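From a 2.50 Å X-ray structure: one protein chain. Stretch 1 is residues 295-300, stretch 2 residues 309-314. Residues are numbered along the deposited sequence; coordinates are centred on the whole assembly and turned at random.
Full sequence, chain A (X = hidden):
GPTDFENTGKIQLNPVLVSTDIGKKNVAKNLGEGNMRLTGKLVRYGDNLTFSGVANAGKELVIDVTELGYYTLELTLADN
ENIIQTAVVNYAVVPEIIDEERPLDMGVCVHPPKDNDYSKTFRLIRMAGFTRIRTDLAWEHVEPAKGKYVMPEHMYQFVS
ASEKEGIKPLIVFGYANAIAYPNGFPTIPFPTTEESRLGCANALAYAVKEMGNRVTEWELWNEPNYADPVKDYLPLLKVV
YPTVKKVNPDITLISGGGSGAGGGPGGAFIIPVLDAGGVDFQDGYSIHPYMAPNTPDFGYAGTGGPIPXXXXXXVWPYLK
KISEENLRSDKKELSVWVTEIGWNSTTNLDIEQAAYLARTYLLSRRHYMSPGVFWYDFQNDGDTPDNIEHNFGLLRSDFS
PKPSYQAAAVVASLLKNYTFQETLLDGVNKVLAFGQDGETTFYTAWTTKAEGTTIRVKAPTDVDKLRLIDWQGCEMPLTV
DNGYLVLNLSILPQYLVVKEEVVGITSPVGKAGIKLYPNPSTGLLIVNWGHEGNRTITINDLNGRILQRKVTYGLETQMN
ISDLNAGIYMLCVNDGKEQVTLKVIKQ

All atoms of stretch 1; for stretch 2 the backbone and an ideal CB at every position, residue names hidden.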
# COMPACT_ATOMS: atom_id res chain seq x y z
N THR A 295 -1.97 11.89 11.74
CA THR A 295 -1.05 12.07 10.61
C THR A 295 0.15 11.13 10.73
O THR A 295 0.51 10.71 11.83
CB THR A 295 -0.50 13.51 10.53
OG1 THR A 295 0.29 13.81 11.69
CG2 THR A 295 -1.61 14.54 10.39
N PRO A 296 0.79 10.80 9.59
CA PRO A 296 2.07 10.11 9.65
C PRO A 296 3.22 11.02 10.09
O PRO A 296 4.24 10.53 10.54
CB PRO A 296 2.28 9.64 8.21
CG PRO A 296 1.56 10.64 7.39
CD PRO A 296 0.35 11.02 8.20
N ASP A 297 3.05 12.34 9.94
CA ASP A 297 4.05 13.33 10.35
C ASP A 297 4.27 13.31 11.86
O ASP A 297 5.41 13.16 12.32
CB ASP A 297 3.63 14.74 9.94
CG ASP A 297 3.41 14.89 8.44
OD1 ASP A 297 4.11 15.72 7.80
OD2 ASP A 297 2.53 14.18 7.90
N PHE A 298 3.18 13.46 12.61
CA PHE A 298 3.22 13.59 14.08
C PHE A 298 2.71 12.37 14.86
O PHE A 298 3.14 12.16 16.00
CB PHE A 298 2.44 14.82 14.52
CG PHE A 298 2.87 16.10 13.85
CD1 PHE A 298 4.23 16.41 13.69
CD2 PHE A 298 1.92 17.02 13.42
CE1 PHE A 298 4.61 17.60 13.08
CE2 PHE A 298 2.30 18.21 12.81
CZ PHE A 298 3.64 18.50 12.64
N GLY A 299 1.80 11.59 14.28
CA GLY A 299 1.34 10.34 14.90
C GLY A 299 0.73 10.49 16.28
O GLY A 299 -0.09 11.39 16.51
N TYR A 300 1.12 9.62 17.21
CA TYR A 300 0.59 9.62 18.58
C TYR A 300 1.66 9.36 19.63
O TYR A 300 2.71 8.77 19.35
CB TYR A 300 -0.55 8.59 18.72
CG TYR A 300 -0.10 7.15 18.64
CD1 TYR A 300 0.12 6.53 17.41
CD2 TYR A 300 0.11 6.40 19.80
CE1 TYR A 300 0.54 5.21 17.34
CE2 TYR A 300 0.52 5.08 19.74
CZ TYR A 300 0.73 4.48 18.51
OH TYR A 300 1.15 3.17 18.45
N UNK A 309 7.59 10.17 20.10
CA UNK A 309 6.25 9.88 19.59
C UNK A 309 6.31 8.83 18.49
O UNK A 309 7.34 8.69 17.83
CB UNK A 309 5.59 11.15 19.07
N UNK A 310 5.22 8.08 18.32
CA UNK A 310 5.13 7.07 17.26
C UNK A 310 4.67 7.74 15.97
O UNK A 310 3.48 7.88 15.73
CB UNK A 310 4.17 5.94 17.65
N UNK A 311 5.65 8.18 15.18
CA UNK A 311 5.41 8.69 13.82
C UNK A 311 6.53 8.22 12.89
O UNK A 311 7.52 7.67 13.36
CB UNK A 311 5.32 10.22 13.82
N UNK A 312 6.37 8.44 11.59
CA UNK A 312 7.36 7.97 10.61
C UNK A 312 8.74 8.62 10.80
O UNK A 312 9.75 7.92 10.79
CB UNK A 312 6.86 8.25 9.19
N UNK A 313 8.80 9.96 10.99
CA UNK A 313 10.11 10.59 11.21
C UNK A 313 10.87 10.15 12.48
O UNK A 313 12.10 10.29 12.52
CB UNK A 313 9.91 12.11 11.26
N UNK A 314 10.17 9.64 13.48
CA UNK A 314 10.80 9.10 14.69
C UNK A 314 11.07 7.61 14.57
O UNK A 314 12.17 7.15 14.89
CB UNK A 314 9.92 9.37 15.91

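Position 309 has the extended backbone of a loop (phi/psi -148/153), and its CA-to-CB bond points toward stretch 1. The ideal CB lies 3.7 Å from Y300 O and 4.0 Å from F298 O, so what meets it is main-chain oxygen. A small side chain fits simply, and a longer one carrying a donor would also be reasonable. The deposited residue is A309, whose CB rests 3.8 Å from Y300 O and 4.1 Å from F298 O, ordinary packing of a methyl against main-chain oxygens.

At position 310 the backbone is already committed. Its N donates to Y300 O at 2.8 Å, and its O accepts from Y300 N at 3.3 Å, closing a single antiparallel bridge. The same O faces G299 CA at 3.4 Å in a CA-H...O contact; a CB on G299 would lie only 1.9 Å from that oxygen, and the positive phi of G299 independently favours glycine. The ideal CB points toward stretch 1, over one face of the Y300 ring. An aliphatic side chain would suit this surface, and a beta-branched one is at home in an extended backbone; valine, isoleucine or leucine could all be considered. The residue is V310, with chi1 in the t well. Its CB sits over one face of the Y300 ring, 4.0 Å from the centroid and 22° off the normal, a CH-pi contact, while CG1 packs 3.7 Å from Y300 CE1.

Position 311 faces a turn of carbonyls: its ideal CB lies 3.3 Å from D297 O and 3.5 Å from P296 O. F298 O invites a donor, and the backbone of 312-314 begins a helix whose first amides need an acceptor. A short polar side chain is therefore expected. Serine, threonine or aspartate could serve as a cap, but a side chain carrying both a donor and an acceptor answers both demands. N311 does so. With chi1 in the p well, its ND2 donates to F298 O at 2.9 Å in a nearly linear bond (176°), while its OD1 caps the helix by accepting from the backbone N of residue 314 at 3.0 Å.

Position 312 is helical, and its N donates to P296 O at 3.2 Å, so a free amide is used here and proline would forfeit the bond. CA-to-CB runs sideways, with the ideal CB 3.7 Å from P296 O; the ring carbons of P296 lie farther off, within reach of a longer apolar side chain such as leucine, isoleucine or methionine. I312 (chi1 m, chi2 t) extends far enough to bring CD1 to 3.7 Å from P296 CB.

Position 313 points toward stretch 1, with phi -63° suited to proline in the first turn of a helix, although alanine or a polar residue would also be possible. P313 places its CD 3.5 Å from both P296 O and D297 O.

Position 314 points sideways and has nothing of stretch 1 within reach; stretch 1 imposes no choice, so small, polar or charged side chains would all be acceptable. T314 turns to its own stretch: its OG1 and N311 OD1 are hydrogen-bonded at 2.7 Å, reinforcing the cap.

Stretch 2 309-314: AVNIPT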
# COMPACT_ATOMS: atom_id res chain seq x y z
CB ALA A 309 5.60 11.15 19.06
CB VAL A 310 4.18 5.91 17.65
CG1 VAL A 310 4.11 4.87 16.53
CG2 VAL A 310 4.64 5.26 18.94
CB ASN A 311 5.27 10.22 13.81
CG ASN A 311 6.37 10.94 14.57
OD1 ASN A 311 7.56 10.78 14.29
ND2 ASN A 311 5.97 11.78 15.52
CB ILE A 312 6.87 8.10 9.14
CG1 ILE A 312 5.72 7.12 8.90
CG2 ILE A 312 8.00 7.83 8.16
CD1 ILE A 312 5.05 7.25 7.55
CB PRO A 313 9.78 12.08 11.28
CG PRO A 313 8.51 12.22 10.51
CD PRO A 313 7.74 10.97 10.82
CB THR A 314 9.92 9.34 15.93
OG1 THR A 314 9.65 10.74 16.06
CG2 THR A 314 10.60 8.84 17.20
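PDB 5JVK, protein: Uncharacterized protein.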